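Long-range contacts in cyanophycinase-like exopeptidase (actinobacterium SCGC AAA027-L06, PDB 6NQC), which probably hydrolyses peptide bonds as a serine peptidase of family S51, the family of cyanophycinase and its relatives: residues V29-Y34 / I217-A222; I181-V186 / D211-G216; L205-T210 / I242-P247. One frame throughout, in Å; residues are numbered along the deposited sequence.

Interaction 1: residues V29-Y34 / I217-A222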
ATOM      1  N   VAL A  29      -4.915   1.936  -1.178  1.00 13.70           N
ATOM      2  CA  VAL A  29      -5.492   3.233  -0.841  1.00 16.33           C
ATOM      3  C   VAL A  29      -5.123   4.249  -1.911  1.00 17.90           C
ATOM      4  O   VAL A  29      -3.957   4.372  -2.284  1.00 14.00           O
ATOM      5  CB  VAL A  29      -5.023   3.693   0.541  1.00 17.39           C
ATOM      6  CG1 VAL A  29      -5.665   4.993   0.961  1.00 16.21           C
ATOM      7  CG2 VAL A  29      -5.391   2.590   1.605  1.00 16.67           C
ATOM      8  N   GLY A  30      -6.114   5.000  -2.375  1.00 17.94           N
ATOM      9  CA  GLY A  30      -5.877   5.968  -3.444  1.00 17.81           C
ATOM     10  C   GLY A  30      -5.234   7.274  -3.003  1.00 18.57           C
ATOM     11  O   GLY A  30      -4.501   7.908  -3.780  1.00 16.62           O
ATOM     12  N   SER A  31      -5.476   7.684  -1.768  1.00 16.87           N
ATOM     13  CA  SER A  31      -4.867   8.859  -1.127  1.00 14.87           C
ATOM     14  C   SER A  31      -5.397   8.875   0.308  1.00 20.08           C
ATOM     15  O   SER A  31      -6.352   8.166   0.634  1.00 22.73           O
ATOM     16  CB  SER A  31      -5.182  10.201  -1.814  1.00 23.98           C
ATOM     17  OG  SER A  31      -6.467  10.696  -1.458  1.00 20.13           O
ATOM     18  N   GLY A  32      -4.793   9.711   1.142  1.00 20.91           N
ATOM     19  CA  GLY A  32      -5.392  10.057   2.421  1.00 18.89           C
ATOM     20  C   GLY A  32      -4.903   9.243   3.577  1.00 23.08           C
ATOM     21  O   GLY A  32      -5.630   9.134   4.578  1.00 20.74           O
ATOM     22  N   GLU A  33      -3.705   8.646   3.469  1.00 21.02           N
ATOM     23  CA  GLU A  33      -3.158   7.887   4.580  1.00 18.57           C
ATOM     24  C   GLU A  33      -3.148   8.747   5.843  1.00 20.17           C
ATOM     25  O   GLU A  33      -2.931   9.966   5.794  1.00 22.41           O
ATOM     26  CB  GLU A  33      -1.755   7.375   4.272  1.00 21.91           C
ATOM     27  CG  GLU A  33      -0.661   8.447   4.161  1.00 24.23           C
ATOM     28  CD  GLU A  33      -0.464   8.928   2.741  1.00 29.31           C
ATOM     29  OE1 GLU A  33      -1.232   9.794   2.329  1.00 27.45           O
ATOM     30  OE2 GLU A  33       0.434   8.407   2.032  1.00 23.75           O
ATOM     31  N   TYR A  34      -3.391   8.073   6.973  1.00 28.20           N
ATOM     32  CA  TYR A  34      -3.257   8.638   8.312  1.00 23.49           C
ATOM     33  C   TYR A  34      -4.239   9.764   8.577  1.00 27.97           C
ATOM     34  O   TYR A  34      -4.074  10.509   9.561  1.00 25.57           O
ATOM     35  CB  TYR A  34      -1.825   9.114   8.587  1.00 23.19           C
ATOM     36  CG  TYR A  34      -0.743   8.110   8.251  1.00 19.81           C
ATOM     37  CD1 TYR A  34      -1.013   6.750   8.294  1.00 19.73           C
ATOM     38  CD2 TYR A  34       0.523   8.517   7.863  1.00 19.71           C
ATOM     39  CE1 TYR A  34      -0.051   5.813   7.975  1.00 24.56           C
ATOM     40  CE2 TYR A  34       1.524   7.562   7.539  1.00 17.03           C
ATOM     41  CZ  TYR A  34       1.212   6.207   7.613  1.00 16.67           C
ATOM     42  OH  TYR A  34       2.137   5.229   7.302  1.00 19.28           O
ATOM     43  N   ILE A 217      -8.280   3.963  -8.226  1.00 15.32           N
ATOM     44  CA  ILE A 217      -8.820   4.235  -6.893  1.00 14.51           C
ATOM     45  C   ILE A 217      -8.783   5.743  -6.701  1.00 15.79           C
ATOM     46  O   ILE A 217      -7.711   6.358  -6.771  1.00 15.47           O
ATOM     47  CB  ILE A 217      -8.031   3.506  -5.798  1.00 16.40           C
ATOM     48  CG1 ILE A 217      -8.066   1.985  -6.075  1.00 18.03           C
ATOM     49  CG2 ILE A 217      -8.637   3.798  -4.415  1.00 14.24           C
ATOM     50  CD1 ILE A 217      -7.238   1.163  -5.057  1.00 16.29           C
ATOM     51  N   ASP A 218      -9.962   6.334  -6.493  1.00 16.00           N
ATOM     52  CA  ASP A 218     -10.076   7.759  -6.236  1.00 21.88           C
ATOM     53  C   ASP A 218      -9.396   8.158  -4.920  1.00 19.89           C
ATOM     54  O   ASP A 218      -9.123   7.331  -4.036  1.00 15.92           O
ATOM     55  CB  ASP A 218     -11.544   8.200  -6.128  1.00 17.60           C
ATOM     56  CG  ASP A 218     -12.254   8.248  -7.466  1.00 24.85           C
ATOM     57  OD1 ASP A 218     -11.562   8.218  -8.487  1.00 22.75           O
ATOM     58  OD2 ASP A 218     -13.494   8.298  -7.487  1.00 24.48           O
ATOM     59  N   GLU A 219      -9.183   9.468  -4.771  1.00 20.29           N
ATOM     60  CA  GLU A 219      -8.707  10.001  -3.505  1.00 23.24           C
ATOM     61  C   GLU A 219      -9.648   9.622  -2.358  1.00 18.70           C
ATOM     62  O   GLU A 219     -10.868   9.441  -2.534  1.00 18.86           O
ATOM     63  CB  GLU A 219      -8.550  11.515  -3.617  1.00 27.02           C
ATOM     64  CG  GLU A 219      -7.439  11.873  -4.608  1.00 19.03           C
ATOM     65  CD  GLU A 219      -6.929  13.280  -4.499  1.00 34.45           C
ATOM     66  OE1 GLU A 219      -7.730  14.181  -4.195  1.00 29.73           O
ATOM     67  OE2 GLU A 219      -5.733  13.460  -4.735  1.00 32.16           O
ATOM     68  N   VAL A 220      -9.029   9.392  -1.206  1.00 16.55           N
ATOM     69  CA  VAL A 220      -9.691   9.043   0.046  1.00 20.55           C
ATOM     70  C   VAL A 220     -10.632   7.870  -0.141  1.00 23.09           C
ATOM     71  O   VAL A 220     -11.698   7.803   0.465  1.00 17.71           O
ATOM     72  CB  VAL A 220     -10.431  10.287   0.595  1.00 22.69           C
ATOM     73  CG1 VAL A 220     -10.820  10.063   2.052  1.00 22.48           C
ATOM     74  CG2 VAL A 220      -9.573  11.507   0.441  1.00 25.72           C
ATOM     75  N   THR A 221     -10.213   6.913  -0.965  1.00 17.56           N
ATOM     76  CA  THR A 221     -10.944   5.679  -1.215  1.00 18.46           C
ATOM     77  C   THR A 221      -9.930   4.547  -1.157  1.00 15.90           C
ATOM     78  O   THR A 221      -8.728   4.752  -1.415  1.00 15.72           O
ATOM     79  CB  THR A 221     -11.635   5.701  -2.568  1.00 20.45           C
ATOM     80  OG1 THR A 221     -12.404   6.915  -2.679  1.00 22.93           O
ATOM     81  CG2 THR A 221     -12.562   4.531  -2.763  1.00 23.81           C
ATOM     82  N   ALA A 222     -10.419   3.357  -0.784  1.00 18.98           N
ATOM     83  CA  ALA A 222      -9.571   2.186  -0.668  1.00 21.43           C
ATOM     84  C   ALA A 222     -10.335   0.956  -1.142  1.00 17.12           C
ATOM     85  O   ALA A 222     -11.571   0.934  -1.220  1.00 16.30           O
ATOM     86  CB  ALA A 222      -9.054   1.984   0.780  1.00 21.99           C
TER
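Ser31 reaches over the side chain and backbone of Glu219. Its OG lies 3.1 Å from Glu219 CB and accepts a hydrogen bond from Val220 N at 2.9 Å. That bond is bent, with an angle of 145° at the hydrogen. The first torsion (chi1 80°) sets OG between the backbone N and carbonyl carbon of Ser31, which turns the hydroxyl to the peptide that follows Glu219. Val220 adds its CG2 branch beside the same oxygen.

A type II beta turn runs from Asp218 to Thr221. Thr221 OG1 donates to Glu219 O inside it, from above the carbonyl plane, and is also bonded to Ala238. One residue before Ser31, Gly30 N donates to Thr221 O at 2.8 Å, almost straight at 176°. Gly30 CA packs against Asp218 O at 3.6 Å, a CA-H...O contact. Ile217 CG2 lies against the glycine backbone, 3.5 Å from Gly30 N. Val29 and Ala222 form an antiparallel non-hydrogen-bonded pair, and Val29 CG2 meets Ala222 CB at 3.8 Å. This pair joins strand 26-29 to strand 221-225 in the main mixed sheet.

Glu219 OE2 is hydrogen-bonded to His189 ND1, and Glu219 N to Asn191 OD1. Ser154, His189 and Glu219 fit the pattern of a Ser-His-Glu triad, which would be consistent with a serine peptidase. If so, Ser31 lies next to the acidic residue: its OG binds the following peptide N-H, while the carboxylate is turned to His189.

Interaction 2: residues I181-V186 / D211-G216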
ATOM      1  N   ILE A 181       0.356  -8.430  -5.434  1.00 19.41           N
ATOM      2  CA  ILE A 181      -0.877  -8.587  -6.190  1.00 24.61           C
ATOM      3  C   ILE A 181      -0.426  -8.936  -7.607  1.00 24.86           C
ATOM      4  O   ILE A 181       0.114  -8.097  -8.345  1.00 31.26           O
ATOM      5  CB  ILE A 181      -1.770  -7.362  -6.114  1.00 25.70           C
ATOM      6  CG1 ILE A 181      -1.032  -6.065  -6.433  1.00 23.56           C
ATOM      7  CG2 ILE A 181      -2.318  -7.207  -4.698  1.00 34.47           C
ATOM      8  CD1 ILE A 181      -1.905  -4.865  -6.370  1.00 21.76           C
ATOM      9  N   GLU A 182      -0.563 -10.196  -7.978  1.00 24.73           N
ATOM     10  CA  GLU A 182       0.094 -10.649  -9.196  1.00 33.93           C
ATOM     11  C   GLU A 182      -0.632 -10.185 -10.449  1.00 23.05           C
ATOM     12  O   GLU A 182       0.008  -9.980 -11.499  1.00 31.63           O
ATOM     13  CB  GLU A 182       0.221 -12.179  -9.190  1.00 48.12           C
ATOM     14  CG  GLU A 182       1.617 -12.679  -8.783  1.00 58.04           C
ATOM     15  CD  GLU A 182       1.689 -14.198  -8.575  1.00 78.82           C
ATOM     16  OE1 GLU A 182       0.990 -14.946  -9.310  1.00 67.73           O
ATOM     17  OE2 GLU A 182       2.453 -14.636  -7.673  1.00 67.03           O
ATOM     18  N   ASN A 183      -1.957 -10.050 -10.381  1.00 25.74           N
ATOM     19  CA  ASN A 183      -2.743  -9.785 -11.586  1.00 21.96           C
ATOM     20  C   ASN A 183      -3.489  -8.462 -11.543  1.00 22.33           C
ATOM     21  O   ASN A 183      -4.349  -8.221 -12.394  1.00 19.06           O
ATOM     22  CB  ASN A 183      -3.729 -10.931 -11.832  1.00 20.89           C
ATOM     23  CG  ASN A 183      -4.813 -11.005 -10.798  1.00 24.86           C
ATOM     24  OD1 ASN A 183      -4.591 -10.736  -9.621  1.00 30.02           O
ATOM     25  ND2 ASN A 183      -6.006 -11.386 -11.234  1.00 28.96           N
ATOM     26  N   VAL A 184      -3.174  -7.595 -10.594  1.00 14.88           N
ATOM     27  CA  VAL A 184      -3.865  -6.327 -10.453  1.00 12.48           C
ATOM     28  C   VAL A 184      -2.813  -5.228 -10.338  1.00 14.83           C
ATOM     29  O   VAL A 184      -1.771  -5.413  -9.700  1.00 18.40           O
ATOM     30  CB  VAL A 184      -4.804  -6.326  -9.230  1.00 15.70           C
ATOM     31  CG1 VAL A 184      -5.445  -4.967  -9.132  1.00 17.42           C
ATOM     32  CG2 VAL A 184      -5.819  -7.438  -9.350  1.00 19.14           C
ATOM     33  N   ARG A 185      -3.077  -4.108 -10.980  1.00 11.67           N
ATOM     34  CA  ARG A 185      -2.310  -2.880 -10.804  1.00 14.87           C
ATOM     35  C   ARG A 185      -3.259  -1.715 -10.547  1.00 16.29           C
ATOM     36  O   ARG A 185      -4.365  -1.661 -11.093  1.00 14.19           O
ATOM     37  CB  ARG A 185      -1.460  -2.607 -12.024  1.00 12.06           C
ATOM     38  CG  ARG A 185      -0.713  -1.274 -11.965  1.00 13.49           C
ATOM     39  CD  ARG A 185       0.293  -1.215 -13.136  1.00 15.22           C
ATOM     40  NE  ARG A 185      -0.281  -0.950 -14.455  1.00 12.68           N
ATOM     41  CZ  ARG A 185      -0.586   0.249 -14.949  1.00 15.58           C
ATOM     42  NH1 ARG A 185      -0.459   1.357 -14.222  1.00 18.25           N
ATOM     43  NH2 ARG A 185      -1.079   0.328 -16.164  1.00 17.65           N
ATOM     44  N   VAL A 186      -2.775  -0.747  -9.768  1.00 15.97           N
ATOM     45  CA  VAL A 186      -3.568   0.355  -9.249  1.00 14.79           C
ATOM     46  C   VAL A 186      -3.048   1.684  -9.791  1.00 11.57           C
ATOM     47  O   VAL A 186      -1.849   1.984  -9.702  1.00 14.75           O
ATOM     48  CB  VAL A 186      -3.515   0.404  -7.702  1.00 15.09           C
ATOM     49  CG1 VAL A 186      -4.075   1.739  -7.166  1.00 18.05           C
ATOM     50  CG2 VAL A 186      -4.201  -0.809  -7.128  1.00 16.39           C
ATOM     51  N   ASP A 211       0.291  -5.780 -17.816  1.00 18.63           N
ATOM     52  CA  ASP A 211      -0.976  -5.672 -17.111  1.00 21.49           C
ATOM     53  C   ASP A 211      -1.852  -6.911 -17.305  1.00 22.36           C
ATOM     54  O   ASP A 211      -1.809  -7.596 -18.331  1.00 20.66           O
ATOM     55  CB  ASP A 211      -1.783  -4.466 -17.611  1.00 15.72           C
ATOM     56  CG  ASP A 211      -1.344  -3.149 -17.005  1.00 18.42           C
ATOM     57  OD1 ASP A 211      -0.687  -3.122 -15.936  1.00 17.00           O
ATOM     58  OD2 ASP A 211      -1.658  -2.107 -17.648  1.00 18.18           O
ATOM     59  N   SER A 212      -2.675  -7.180 -16.304  1.00 16.68           N
ATOM     60  CA  SER A 212      -3.818  -8.076 -16.457  1.00 16.20           C
ATOM     61  C   SER A 212      -5.046  -7.223 -16.155  1.00 19.97           C
ATOM     62  O   SER A 212      -5.638  -6.648 -17.066  1.00 16.80           O
ATOM     63  CB  SER A 212      -3.715  -9.297 -15.548  1.00 22.36           C
ATOM     64  OG  SER A 212      -2.516 -10.017 -15.827  1.00 19.53           O
ATOM     65  N   ILE A 213      -5.388  -7.079 -14.855  1.00 17.06           N
ATOM     66  CA  ILE A 213      -6.479  -6.239 -14.394  1.00 19.69           C
ATOM     67  C   ILE A 213      -5.906  -4.908 -13.920  1.00 13.09           C
ATOM     68  O   ILE A 213      -4.922  -4.860 -13.150  1.00 14.57           O
ATOM     69  CB  ILE A 213      -7.291  -6.911 -13.266  1.00 18.06           C
ATOM     70  CG1 ILE A 213      -7.976  -8.164 -13.773  1.00 24.11           C
ATOM     71  CG2 ILE A 213      -8.277  -5.872 -12.652  1.00 22.38           C
ATOM     72  CD1 ILE A 213      -8.530  -9.021 -12.686  1.00 27.50           C
ATOM     73  N   LEU A 214      -6.504  -3.830 -14.396  1.00 13.04           N
ATOM     74  CA  LEU A 214      -6.082  -2.474 -14.080  1.00 14.77           C
ATOM     75  C   LEU A 214      -7.245  -1.769 -13.416  1.00 16.77           C
ATOM     76  O   LEU A 214      -8.359  -1.738 -13.971  1.00 15.32           O
ATOM     77  CB  LEU A 214      -5.672  -1.707 -15.339  1.00 18.76           C
ATOM     78  CG  LEU A 214      -5.266  -0.259 -15.141  1.00 12.98           C
ATOM     79  CD1 LEU A 214      -3.958  -0.216 -14.298  1.00 16.05           C
ATOM     80  CD2 LEU A 214      -5.056   0.482 -16.446  1.00 20.09           C
ATOM     81  N   ILE A 215      -6.983  -1.152 -12.260  1.00 15.93           N
ATOM     82  CA  ILE A 215      -8.047  -0.459 -11.547  1.00 16.03           C
ATOM     83  C   ILE A 215      -7.569   0.924 -11.178  1.00 14.58           C
ATOM     84  O   ILE A 215      -6.365   1.169 -10.986  1.00 16.03           O
ATOM     85  CB  ILE A 215      -8.507  -1.196 -10.265  1.00 17.52           C
ATOM     86  CG1 ILE A 215      -7.412  -1.236  -9.200  1.00 16.03           C
ATOM     87  CG2 ILE A 215      -8.909  -2.597 -10.654  1.00 14.22           C
ATOM     88  CD1 ILE A 215      -7.879  -1.820  -7.855  1.00 18.97           C
ATOM     89  N   GLY A 216      -8.527   1.825 -11.025  1.00 14.67           N
ATOM     90  CA  GLY A 216      -8.268   3.146 -10.493  1.00 16.47           C
ATOM     91  C   GLY A 216      -8.959   3.299  -9.153  1.00 19.51           C
ATOM     92  O   GLY A 216     -10.084   2.828  -8.967  1.00 18.47           O
TER
HETATM   93  O   HOH W   1      -0.367  -8.930 -14.752  1.00 18.62           O
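Arg185 and Asp211 meet with their flat groups almost in one plane, 14° apart. The arginine grips the carboxylate side-on. NE donates to Asp211 OD1 at 2.7 Å and NH2 to Asp211 OD2 at 2.9 Å. Both bonds are nearly straight and both oxygens use their syn lone pairs. The chain of Arg185 is extended as far as CD and then bends (chi3 76°), which swings the guanidinium back over the neighbouring strand. There Leu214 runs alongside it, pointing the same way. Leu214 CD1 lies over the centre of one guanidinium face, 3.5 Å from Arg185 CZ. The salt bridge thus holds the edge of the group and the leucine covers a face. Leu205 O accepts a further bond from NH2, and Lys244 and Leu208 N share Asp211 OD2.

The strands 184-186 and 213-216 run parallel, at 27° to each other. They are the two strands of a beta-alpha-beta unit, with helix 199-205 between them in the chain. Arg185 bonds to both flanking residues of Leu214: its N donates to Ile213 O, and its O accepts from Ile215 N, each at 2.9 Å. Ile213 N adds a bond to Asn183 O.

The face opposite Arg185 and Leu214 is apolar. Ile215 crosses both valines at a slant. Its CG1 touches Val186 CG2 at 3.8 Å, and its CD1 reaches Val184 CG1 at 4.2 Å. Just before the first strand, Asn183 lies beside Ile213, with Asn183 ND2 3.8 Å from Ile213 CD1; ND2 is hydrogen-bonded to Phe259 O.

Interaction 3: residues L205-T210 / I242-P247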
ATOM      1  N   LEU A 205       0.608   5.257 -18.102  1.00 19.90           N
ATOM      2  CA  LEU A 205      -0.088   4.975 -16.856  1.00 18.11           C
ATOM      3  C   LEU A 205      -1.280   4.060 -17.083  1.00 17.86           C
ATOM      4  O   LEU A 205      -1.571   3.186 -16.249  1.00 16.45           O
ATOM      5  CB  LEU A 205      -0.535   6.288 -16.216  1.00 18.97           C
ATOM      6  CG  LEU A 205      -1.133   6.293 -14.825  1.00 20.52           C
ATOM      7  CD1 LEU A 205      -0.356   5.449 -13.856  1.00 21.60           C
ATOM      8  CD2 LEU A 205      -1.127   7.753 -14.287  1.00 31.31           C
ATOM      9  N   LEU A 206      -1.953   4.204 -18.218  1.00 18.04           N
ATOM     10  CA  LEU A 206      -3.164   3.427 -18.478  1.00 15.69           C
ATOM     11  C   LEU A 206      -2.923   2.092 -19.164  1.00 20.39           C
ATOM     12  O   LEU A 206      -3.878   1.332 -19.333  1.00 17.16           O
ATOM     13  CB  LEU A 206      -4.144   4.256 -19.310  1.00 18.53           C
ATOM     14  CG  LEU A 206      -4.839   5.371 -18.521  1.00 18.83           C
ATOM     15  CD1 LEU A 206      -5.596   6.323 -19.429  1.00 28.08           C
ATOM     16  CD2 LEU A 206      -5.757   4.714 -17.484  1.00 20.31           C
ATOM     17  N   ASP A 207      -1.690   1.773 -19.564  1.00 19.55           N
ATOM     18  CA  ASP A 207      -1.528   0.593 -20.435  1.00 19.64           C
ATOM     19  C   ASP A 207      -0.071   0.159 -20.427  1.00 20.01           C
ATOM     20  O   ASP A 207       0.742   0.700 -21.185  1.00 18.37           O
ATOM     21  CB  ASP A 207      -2.013   0.909 -21.856  1.00 21.55           C
ATOM     22  CG  ASP A 207      -1.798  -0.210 -22.823  1.00 35.44           C
ATOM     23  OD1 ASP A 207      -1.587  -1.366 -22.371  1.00 34.36           O
ATOM     24  OD2 ASP A 207      -1.836   0.085 -24.041  1.00 41.10           O
ATOM     25  N   LEU A 208       0.229  -0.836 -19.587  1.00 16.84           N
ATOM     26  CA  LEU A 208       1.517  -1.488 -19.557  1.00 16.70           C
ATOM     27  C   LEU A 208       1.409  -2.878 -20.147  1.00 21.58           C
ATOM     28  O   LEU A 208       0.380  -3.560 -19.969  1.00 19.87           O
ATOM     29  CB  LEU A 208       2.100  -1.611 -18.145  1.00 16.20           C
ATOM     30  CG  LEU A 208       2.367  -0.271 -17.441  1.00 19.37           C
ATOM     31  CD1 LEU A 208       2.889  -0.565 -15.995  1.00 22.05           C
ATOM     32  CD2 LEU A 208       3.393   0.569 -18.161  1.00 17.06           C
ATOM     33  N   PRO A 209       2.472  -3.349 -20.812  1.00 16.47           N
ATOM     34  CA  PRO A 209       2.417  -4.670 -21.465  1.00 21.45           C
ATOM     35  C   PRO A 209       2.376  -5.814 -20.478  1.00 22.82           C
ATOM     36  O   PRO A 209       2.124  -6.947 -20.887  1.00 23.25           O
ATOM     37  CB  PRO A 209       3.713  -4.719 -22.281  1.00 23.29           C
ATOM     38  CG  PRO A 209       4.672  -3.826 -21.507  1.00 19.66           C
ATOM     39  CD  PRO A 209       3.806  -2.716 -20.919  1.00 20.48           C
ATOM     40  N   THR A 210       2.635  -5.544 -19.192  1.00 19.14           N
ATOM     41  CA  THR A 210       2.602  -6.543 -18.139  1.00 15.29           C
ATOM     42  C   THR A 210       1.263  -6.596 -17.407  1.00 15.30           C
ATOM     43  O   THR A 210       1.103  -7.413 -16.497  1.00 19.41           O
ATOM     44  CB  THR A 210       3.744  -6.262 -17.160  1.00 21.09           C
ATOM     45  OG1 THR A 210       3.683  -4.886 -16.735  1.00 18.20           O
ATOM     46  CG2 THR A 210       5.102  -6.506 -17.850  1.00 20.78           C
ATOM     47  N   ILE A 242     -12.956  -0.031 -12.396  1.00 19.78           N
ATOM     48  CA  ILE A 242     -12.411  -1.176 -13.126  1.00 20.09           C
ATOM     49  C   ILE A 242     -12.123  -0.723 -14.545  1.00 19.01           C
ATOM     50  O   ILE A 242     -13.034  -0.363 -15.286  1.00 17.64           O
ATOM     51  CB  ILE A 242     -13.385  -2.356 -13.102  1.00 18.58           C
ATOM     52  CG1 ILE A 242     -13.855  -2.613 -11.679  1.00 18.61           C
ATOM     53  CG2 ILE A 242     -12.741  -3.597 -13.718  1.00 17.97           C
ATOM     54  CD1 ILE A 242     -12.725  -2.614 -10.630  1.00 22.94           C
ATOM     55  N   LEU A 243     -10.850  -0.758 -14.945  1.00 14.51           N
ATOM     56  CA  LEU A 243     -10.458  -0.136 -16.208  1.00 19.77           C
ATOM     57  C   LEU A 243     -10.124  -1.120 -17.318  1.00 25.57           C
ATOM     58  O   LEU A 243     -10.471  -0.863 -18.473  1.00 18.57           O
ATOM     59  CB  LEU A 243      -9.239   0.781 -15.999  1.00 21.18           C
ATOM     60  CG  LEU A 243      -9.440   1.879 -14.956  1.00 16.28           C
ATOM     61  CD1 LEU A 243      -8.180   2.646 -14.756  1.00 17.60           C
ATOM     62  CD2 LEU A 243     -10.561   2.813 -15.365  1.00 23.32           C
ATOM     63  N   LYS A 244      -9.446  -2.217 -16.998  1.00 16.81           N
ATOM     64  CA  LYS A 244      -8.959  -3.162 -17.997  1.00 21.83           C
ATOM     65  C   LYS A 244      -8.869  -4.532 -17.353  1.00 19.88           C
ATOM     66  O   LYS A 244      -8.603  -4.647 -16.150  1.00 18.30           O
ATOM     67  CB  LYS A 244      -7.591  -2.735 -18.549  1.00 24.36           C
ATOM     68  CG  LYS A 244      -7.080  -3.650 -19.613  1.00 50.96           C
ATOM     69  CD  LYS A 244      -5.952  -3.018 -20.388  1.00 57.16           C
ATOM     70  CE  LYS A 244      -4.617  -3.485 -19.863  1.00 53.00           C
ATOM     71  NZ  LYS A 244      -3.707  -2.351 -19.672  1.00 65.71           N
ATOM     72  N   GLY A 245      -9.069  -5.577 -18.184  1.00 18.32           N
ATOM     73  CA  GLY A 245      -9.012  -6.960 -17.772  1.00 17.86           C
ATOM     74  C   GLY A 245     -10.303  -7.502 -17.191  1.00 19.45           C
ATOM     75  O   GLY A 245     -10.408  -8.718 -16.988  1.00 17.42           O
ATOM     76  N   LEU A 246     -11.263  -6.640 -16.893  1.00 20.58           N
ATOM     77  CA  LEU A 246     -12.631  -6.953 -16.526  1.00 17.02           C
ATOM     78  C   LEU A 246     -13.519  -5.849 -17.091  1.00 17.25           C
ATOM     79  O   LEU A 246     -13.038  -4.756 -17.412  1.00 17.28           O
ATOM     80  CB  LEU A 246     -12.782  -7.049 -15.011  1.00 14.70           C
ATOM     81  CG  LEU A 246     -12.136  -8.276 -14.388  1.00 17.86           C
ATOM     82  CD1 LEU A 246     -12.216  -8.115 -12.846  1.00 25.22           C
ATOM     83  CD2 LEU A 246     -12.804  -9.544 -14.808  1.00 16.83           C
ATOM     84  N   PRO A 247     -14.826  -6.104 -17.258  1.00 16.69           N
ATOM     85  CA  PRO A 247     -15.716  -5.064 -17.811  1.00 19.72           C
ATOM     86  C   PRO A 247     -15.632  -3.764 -17.012  1.00 17.59           C
ATOM     87  O   PRO A 247     -15.520  -3.782 -15.791  1.00 19.63           O
ATOM     88  CB  PRO A 247     -17.107  -5.706 -17.719  1.00 15.32           C
ATOM     89  CG  PRO A 247     -16.813  -7.222 -17.814  1.00 18.05           C
ATOM     90  CD  PRO A 247     -15.502  -7.399 -17.079  1.00 20.12           C
TER
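Lys244 NZ faces Asp207 OD1 at 3.6 Å. This is a salt bridge at long range, with the two side chains slanting across each other. Leu206 O lies almost as near, 3.7 Å from Lys244 NZ. The ammonium group therefore approaches both a carboxylate oxygen and a backbone carbonyl of the loop. Beside it, Leu206 and Leu243 meet through single methyl groups, Leu206 CD2 to Leu243 CD1 at 4.2 Å, with the side chains at about a right angle. Together these contacts bury just 134 Å² between the segments. The backbones stay well apart: the CA atoms of Leu206 and Leu243 are separated by 8.4 Å, and the side chains bridge the gap.

The lysine covers that distance by starting straight and bending late. Its CG is anti to the backbone N (chi1 -178°), and the chain turns at chi3 and chi4 to deliver NZ to the loop. Asp207 OD1 also forms a salt bridge with Arg171 NH1, its stronger partner. The stronger polar partner of Lys244 NZ is Asp211 OD2.

Further out, the backbone of Leu243 and Lys244 forms a classic beta bulge opposite Leu214 of strand 213-217. Both residues sit at the end of strand 240-244. Leu206 and Leu243 both also touch Ile187 of strand 184-187. The contact thus joins the loop that follows helix 199-205 to strand 240-244, which runs antiparallel to strand 213-217 in the smaller sheet, at the protein surface.

Asp207 pairs with both Lys244 and Arg171, and Lys244 also pairs with Asp211. The lysine charge is probably balanced chiefly by Asp211, with Asp207 a longer-range and probably modest second partner.

Overall arrangement
Interactions 2 and 3 share the smaller mixed sheet, and their centres are 7 Å apart. Leu214 O lies 2.8 Å from Leu243 N, a probable hydrogen bond between neighbouring strands. Leu208 CD1 also packs on Arg185 NE at 3.5 Å. Interaction 1 lies deeper. Its centre is 16 Å from that of interaction 2 and 20 Å from that of interaction 3. Ile217 CD1 touches Val186 CG1 at 3.8 Å, which connects interactions 1 and 2. Strand 213-217 leads through the turn of interaction 1 into strand 221-225 of the large sheet. Interaction 1 holds Glu219 of the possible triad; the side chain of Val186 lies near that site without touching it. Interaction 3 sits at the surface.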